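Long-range contacts in T9SS C-terminal target domain-containing protein (Bacteroides cellulosilyticus, PDB 5JVK), which probably hydrolyses O-glycosidic bonds as an endo-acting glycoside hydrolase of family 39: residues A[203-208]-A[241-246]; A[216-221]-A[249-254]. All blocks are in the same frame, centred on the assembly; numbering follows the deposited sequence.

Contact 1 (A[203-208]-A[241-246])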
loop_
_atom_site.group_PDB
_atom_site.type_symbol
_atom_site.label_atom_id
_atom_site.label_comp_id
_atom_site.label_asym_id
_atom_site.label_seq_id
_atom_site.Cartn_x
_atom_site.Cartn_y
_atom_site.Cartn_z
ATOM N N ALA A 203 -8.939 -13.092 24.450
ATOM C CA ALA A 203 -8.723 -11.652 24.242
ATOM C C ALA A 203 -9.053 -11.224 22.813
ATOM O O ALA A 203 -9.709 -10.201 22.605
ATOM C CB ALA A 203 -7.290 -11.271 24.582
ATOM N N LEU A 204 -8.587 -12.005 21.837
ATOM C CA LEU A 204 -8.910 -11.767 20.427
ATOM C C LEU A 204 -10.392 -12.019 20.154
ATOM O O LEU A 204 -11.029 -11.243 19.440
ATOM C CB LEU A 204 -8.051 -12.646 19.506
ATOM C CG LEU A 204 -8.303 -12.569 17.992
ATOM C CD1 LEU A 204 -8.198 -11.138 17.483
ATOM C CD2 LEU A 204 -7.334 -13.473 17.248
ATOM N N ALA A 205 -10.922 -13.105 20.718
ATOM C CA ALA A 205 -12.342 -13.453 20.581
ATOM C C ALA A 205 -13.269 -12.343 21.080
ATOM O O ALA A 205 -14.328 -12.116 20.494
ATOM C CB ALA A 205 -12.641 -14.755 21.304
ATOM N N TYR A 206 -12.865 -11.659 22.154
ATOM C CA TYR A 206 -13.571 -10.462 22.632
ATOM C C TYR A 206 -13.570 -9.357 21.578
ATOM O O TYR A 206 -14.618 -8.764 21.295
ATOM C CB TYR A 206 -12.956 -9.927 23.935
ATOM C CG TYR A 206 -13.357 -8.500 24.246
ATOM C CD1 TYR A 206 -12.489 -7.437 23.987
ATOM C CD2 TYR A 206 -14.620 -8.208 24.763
ATOM C CE1 TYR A 206 -12.859 -6.126 24.256
ATOM C CE2 TYR A 206 -14.999 -6.901 25.035
ATOM C CZ TYR A 206 -14.116 -5.864 24.783
ATOM O OH TYR A 206 -14.487 -4.567 25.050
ATOM N N ALA A 207 -12.389 -9.078 21.026
ATOM C CA ALA A 207 -12.224 -8.041 20.000
ATOM C C ALA A 207 -13.035 -8.326 18.734
ATOM O O ALA A 207 -13.614 -7.410 18.147
ATOM C CB ALA A 207 -10.752 -7.863 19.652
ATOM N N VAL A 208 -13.077 -9.596 18.336
ATOM C CA VAL A 208 -13.823 -10.032 17.149
ATOM C C VAL A 208 -15.338 -9.895 17.362
ATOM O O VAL A 208 -16.046 -9.425 16.469
ATOM C CB VAL A 208 -13.438 -11.479 16.753
ATOM C CG1 VAL A 208 -14.341 -12.020 15.651
ATOM C CG2 VAL A 208 -11.977 -11.536 16.313
ATOM N N TYR A 241 -7.943 -20.368 16.912
ATOM C CA TYR A 241 -8.823 -20.524 15.746
ATOM C C TYR A 241 -10.261 -20.944 16.099
ATOM O O TYR A 241 -11.199 -20.264 15.688
ATOM C CB TYR A 241 -8.206 -21.462 14.699
ATOM C CG TYR A 241 -9.024 -21.590 13.431
ATOM C CD1 TYR A 241 -8.975 -20.605 12.439
ATOM C CD2 TYR A 241 -9.848 -22.696 13.216
ATOM C CE1 TYR A 241 -9.721 -20.721 11.272
ATOM C CE2 TYR A 241 -10.599 -22.819 12.054
ATOM C CZ TYR A 241 -10.532 -21.830 11.085
ATOM O OH TYR A 241 -11.275 -21.956 9.938
ATOM N N PRO A 242 -10.443 -22.045 16.863
ATOM C CA PRO A 242 -11.818 -22.403 17.252
ATOM C C PRO A 242 -12.483 -21.393 18.201
ATOM O O PRO A 242 -13.677 -21.137 18.061
ATOM C CB PRO A 242 -11.655 -23.772 17.931
ATOM C CG PRO A 242 -10.234 -23.812 18.372
ATOM C CD PRO A 242 -9.471 -23.052 17.332
ATOM N N THR A 243 -11.716 -20.834 19.139
ATOM C CA THR A 243 -12.216 -19.803 20.066
ATOM C C THR A 243 -12.771 -18.576 19.337
ATOM O O THR A 243 -13.824 -18.053 19.707
ATOM C CB THR A 243 -11.112 -19.318 21.035
ATOM O OG1 THR A 243 -10.452 -20.441 21.625
ATOM C CG2 THR A 243 -11.693 -18.451 22.146
ATOM N N VAL A 244 -12.055 -18.127 18.310
ATOM C CA VAL A 244 -12.425 -16.925 17.559
ATOM C C VAL A 244 -13.532 -17.200 16.529
ATOM O O VAL A 244 -14.462 -16.405 16.403
ATOM C CB VAL A 244 -11.187 -16.292 16.879
ATOM C CG1 VAL A 244 -11.593 -15.152 15.961
ATOM C CG2 VAL A 244 -10.202 -15.784 17.925
ATOM N N LYS A 245 -13.424 -18.304 15.792
ATOM C CA LYS A 245 -14.403 -18.637 14.742
ATOM C C LYS A 245 -15.800 -18.982 15.277
ATOM O O LYS A 245 -16.793 -18.795 14.573
ATOM C CB LYS A 245 -13.890 -19.782 13.860
ATOM C CG LYS A 245 -12.674 -19.424 13.015
ATOM C CD LYS A 245 -13.020 -18.563 11.806
ATOM C CE LYS A 245 -13.607 -19.384 10.669
ATOM N NZ LYS A 245 -13.820 -18.565 9.445
ATOM N N LYS A 246 -15.871 -19.490 16.506
ATOM C CA LYS A 246 -17.152 -19.732 17.181
ATOM C C LYS A 246 -17.895 -18.416 17.431
ATOM O O LYS A 246 -19.117 -18.353 17.293
ATOM C CB LYS A 246 -16.926 -20.471 18.506
ATOM C CG LYS A 246 -18.165 -21.132 19.091
ATOM C CD LYS A 246 -17.787 -22.146 20.166
ATOM C CE LYS A 246 -18.964 -23.019 20.580
ATOM N NZ LYS A 246 -19.958 -22.275 21.403
#

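Contact 2 (A[216-221]-A[249-254])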
loop_
_atom_site.group_PDB
_atom_site.type_symbol
_atom_site.label_atom_id
_atom_site.label_comp_id
_atom_site.label_asym_id
_atom_site.label_seq_id
_atom_site.Cartn_x
_atom_site.Cartn_y
_atom_site.Cartn_z
ATOM N N THR A 216 -13.488 -8.017 9.129
ATOM C CA THR A 216 -13.556 -9.411 8.659
ATOM C C THR A 216 -12.187 -10.084 8.458
ATOM O O THR A 216 -12.136 -11.272 8.132
ATOM C CB THR A 216 -14.360 -9.508 7.343
ATOM O OG1 THR A 216 -13.876 -8.536 6.408
ATOM C CG2 THR A 216 -15.835 -9.255 7.599
ATOM N N GLU A 217 -11.096 -9.337 8.648
ATOM C CA GLU A 217 -9.735 -9.866 8.492
ATOM C C GLU A 217 -8.919 -9.618 9.759
ATOM O O GLU A 217 -8.664 -8.465 10.121
ATOM C CB GLU A 217 -9.029 -9.218 7.294
ATOM C CG GLU A 217 -9.566 -9.633 5.930
ATOM C CD GLU A 217 -10.832 -8.894 5.529
ATOM O OE1 GLU A 217 -10.847 -7.647 5.587
ATOM O OE2 GLU A 217 -11.817 -9.561 5.152
ATOM N N TRP A 218 -8.514 -10.705 10.419
ATOM C CA TRP A 218 -7.739 -10.653 11.657
ATOM C C TRP A 218 -6.455 -11.454 11.489
ATOM O O TRP A 218 -6.502 -12.633 11.131
ATOM C CB TRP A 218 -8.553 -11.222 12.817
ATOM C CG TRP A 218 -9.745 -10.391 13.189
ATOM C CD1 TRP A 218 -11.016 -10.515 12.703
ATOM C CD2 TRP A 218 -9.780 -9.313 14.133
ATOM N NE1 TRP A 218 -11.839 -9.580 13.284
ATOM C CE2 TRP A 218 -11.108 -8.829 14.168
ATOM C CE3 TRP A 218 -8.818 -8.709 14.957
ATOM C CZ2 TRP A 218 -11.501 -7.763 14.992
ATOM C CZ3 TRP A 218 -9.209 -7.647 15.780
ATOM C CH2 TRP A 218 -10.540 -7.188 15.790
ATOM N N GLU A 219 -5.318 -10.808 11.755
ATOM C CA GLU A 219 -3.995 -11.404 11.569
ATOM C C GLU A 219 -3.382 -11.685 12.934
ATOM O O GLU A 219 -3.230 -10.776 13.743
ATOM C CB GLU A 219 -3.104 -10.456 10.759
ATOM C CG GLU A 219 -1.763 -11.035 10.324
ATOM C CD GLU A 219 -0.930 -10.058 9.505
ATOM O OE1 GLU A 219 -1.193 -8.836 9.559
ATOM O OE2 GLU A 219 0.001 -10.508 8.805
ATOM N N LEU A 220 -3.037 -12.945 13.189
ATOM C CA LEU A 220 -2.508 -13.352 14.490
ATOM C C LEU A 220 -0.995 -13.113 14.543
ATOM O O LEU A 220 -0.214 -13.866 13.961
ATOM C CB LEU A 220 -2.877 -14.817 14.783
ATOM C CG LEU A 220 -2.670 -15.401 16.193
ATOM C CD1 LEU A 220 -1.195 -15.523 16.563
ATOM C CD2 LEU A 220 -3.415 -14.593 17.251
ATOM N N TRP A 221 -0.610 -12.040 15.234
ATOM C CA TRP A 221 0.784 -11.695 15.557
ATOM C C TRP A 221 1.536 -11.107 14.360
ATOM O O TRP A 221 1.375 -11.563 13.232
ATOM C CB TRP A 221 1.551 -12.898 16.147
ATOM C CG TRP A 221 2.393 -12.541 17.331
ATOM C CD1 TRP A 221 3.685 -12.111 17.321
ATOM C CD2 TRP A 221 1.989 -12.568 18.704
ATOM N NE1 TRP A 221 4.118 -11.873 18.605
ATOM C CE2 TRP A 221 3.096 -12.149 19.474
ATOM C CE3 TRP A 221 0.797 -12.910 19.359
ATOM C CZ2 TRP A 221 3.050 -12.057 20.870
ATOM C CZ3 TRP A 221 0.749 -12.821 20.749
ATOM C CH2 TRP A 221 1.872 -12.395 21.488
ATOM N N PRO A 249 -18.059 -16.716 12.735
ATOM C CA PRO A 249 -17.668 -17.623 11.641
ATOM C C PRO A 249 -17.266 -16.936 10.329
ATOM O O PRO A 249 -16.545 -17.535 9.529
ATOM C CB PRO A 249 -18.927 -18.472 11.416
ATOM C CG PRO A 249 -19.699 -18.373 12.682
ATOM C CD PRO A 249 -19.426 -17.000 13.214
ATOM N N ASP A 250 -17.727 -15.702 10.117
ATOM C CA ASP A 250 -17.536 -14.991 8.845
ATOM C C ASP A 250 -16.158 -14.341 8.641
ATOM O O ASP A 250 -15.868 -13.891 7.533
ATOM C CB ASP A 250 -18.627 -13.920 8.670
ATOM C CG ASP A 250 -20.038 -14.506 8.641
ATOM O OD1 ASP A 250 -20.209 -15.684 8.248
ATOM O OD2 ASP A 250 -20.982 -13.772 9.007
ATOM N N ILE A 251 -15.318 -14.279 9.676
ATOM C CA ILE A 251 -13.981 -13.685 9.523
ATOM C C ILE A 251 -13.022 -14.604 8.760
ATOM O O ILE A 251 -13.271 -15.804 8.610
ATOM C CB ILE A 251 -13.315 -13.289 10.871
ATOM C CG1 ILE A 251 -12.894 -14.517 11.699
ATOM C CG2 ILE A 251 -14.225 -12.378 11.684
ATOM C CD1 ILE A 251 -11.831 -14.204 12.726
ATOM N N THR A 252 -11.928 -14.010 8.292
ATOM C CA THR A 252 -10.776 -14.743 7.786
ATOM C C THR A 252 -9.668 -14.610 8.831
ATOM O O THR A 252 -9.098 -13.527 9.004
ATOM C CB THR A 252 -10.316 -14.183 6.429
ATOM O OG1 THR A 252 -11.434 -14.133 5.538
ATOM C CG2 THR A 252 -9.232 -15.055 5.811
ATOM N N LEU A 253 -9.409 -15.698 9.556
ATOM C CA LEU A 253 -8.312 -15.752 10.522
ATOM C C LEU A 253 -7.011 -16.019 9.772
ATOM O O LEU A 253 -6.872 -17.055 9.115
ATOM C CB LEU A 253 -8.569 -16.838 11.574
ATOM C CG LEU A 253 -7.704 -16.873 12.849
ATOM C CD1 LEU A 253 -6.294 -17.402 12.596
ATOM C CD2 LEU A 253 -7.653 -15.508 13.531
ATOM N N ILE A 254 -6.065 -15.084 9.889
ATOM C CA ILE A 254 -4.825 -15.096 9.109
ATOM C C ILE A 254 -3.620 -15.382 10.014
ATOM O O ILE A 254 -3.340 -14.620 10.939
ATOM C CB ILE A 254 -4.628 -13.756 8.362
ATOM C CG1 ILE A 254 -5.813 -13.497 7.416
ATOM C CG2 ILE A 254 -3.311 -13.753 7.585
ATOM C CD1 ILE A 254 -5.929 -12.064 6.941
#

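Contact 1 (A[203-208]-A[241-246])
Lys245 NZ is the best-held polar atom here, gripped three times: by a salt bridge to Asp283 OD2 and by hydrogen bonds to the carbonyl oxygens of Pro249 and Ile251. Its chain leaves helix 241-246 on the side away from 203-208, and on the way Lys245 CG lies 3.6 Å above the plane of the Tyr241 ring, offset toward its rim. Tyr241 OH bonds the other oxygen of the same Asp283, so the two oxygens of one carboxylate take Lys245 and Tyr241, side chains one turn apart on the same helix.

Nothing polar joins the two helices themselves. They run nearly parallel, axes 8.6 Å apart and crossing at -19°, and Val244 does most of the joining. Its CG1 is anti to the backbone N (chi1 173°), which sends the two methyls to residues one turn apart on the other helix. Val244 CG2 meets Leu204 at CG, 3.7 Å away, with Leu204 CD2 equally near; Val244 CG1 touches Val208 CG2 at 3.7 Å, those side chains crossing at about a right angle. An alanine at Val244 would remove both methyls and would probably loosen the hold on Leu204 and Val208 together. At Ala205 the backbones come closest, its CA 4.6 Å from Val244 CA, while Ala205 CB meets Thr243 CG2 at 3.9 Å. Thr243 OG1 is hydrogen-bonded to Val239 O, one turn earlier in its own helix.

The pair lies over strand 217-220 and the start of strand 252-255, while Ala203 and Tyr206 pack against helix 139-142.

Contact 2 (A[216-221]-A[249-254])
Ile251, just ahead of strand 252-254, can be followed outward atom by atom. Its CB sits 3.6 Å from Thr216 O. CG2, beside the backbone N, reaches Trp218 CD1 at 3.8 Å and lies close to NE1 of the same indole. CG1 takes the crowded position between the backbone N and the carbonyl carbon (chi1 71°), and this brings the tip, CD1, round to 3.8 Å from Trp218 CD1. The branches thus converge on the pyrrole part of the indole, approached obliquely, and Val208 of helix 194-211 packs against both residues.

Beside this apolar patch the backbones form a parallel pair. Thr252 N gives a nearly straight bond (169°) to Thr216 O, 2.8 Å away, and Thr252 O takes Trp218 N at a longer 3.2 Å. Ile254 N bonds Trp218 O at 2.8 Å, and Ile254 O receives Leu220 N, also at 2.8 Å and nearly along the C=O axis. Ile254 O is also approached by Glu219 CA at 3.3 Å in a CA-H...O contact.

Trp218 and Leu253 lie on the helix-covered face; Glu217, Glu219, Thr252 and Ile254 lie on the other, lining the barrel interior. There the extended Glu219 uses OE1 for a salt bridge with Arg134 NE and OE2 for hydrogen bonds with Ser286 OG and Thr339 OG1, which probably fix the rotation of the carboxylate. These are neighbouring strands, fourth and fifth, of a (beta/alpha)8 barrel; in clan GH-A hydrolases the acid/base glutamate lies at the C-terminal end of the fourth strand, so strand 217-220 probably leads into the active site.

How the contacts relate
The two contacts lie about 9 Å apart, centre to centre, and interleave along the chain: 203-208, 216-221, 241-246, then 249-254. Contact 1 joins helices 194-211 and 229-247 in the outer layer of the barrel, and contact 2 joins strands 217-220 and 252-255 in the wall beneath. Helix 229-247 is the crossover of the beta-alpha-beta unit linking those strands. The layers meet directly, with Leu204 CD1 3.6 Å from Trp218 CE3 and Val244 CG1 3.4 Å from Ile251 CD1. Neighbouring helices and neighbouring strands are therefore held together as one sector of the (beta/alpha)8 barrel, the fold expected to carry the hydrolase activity.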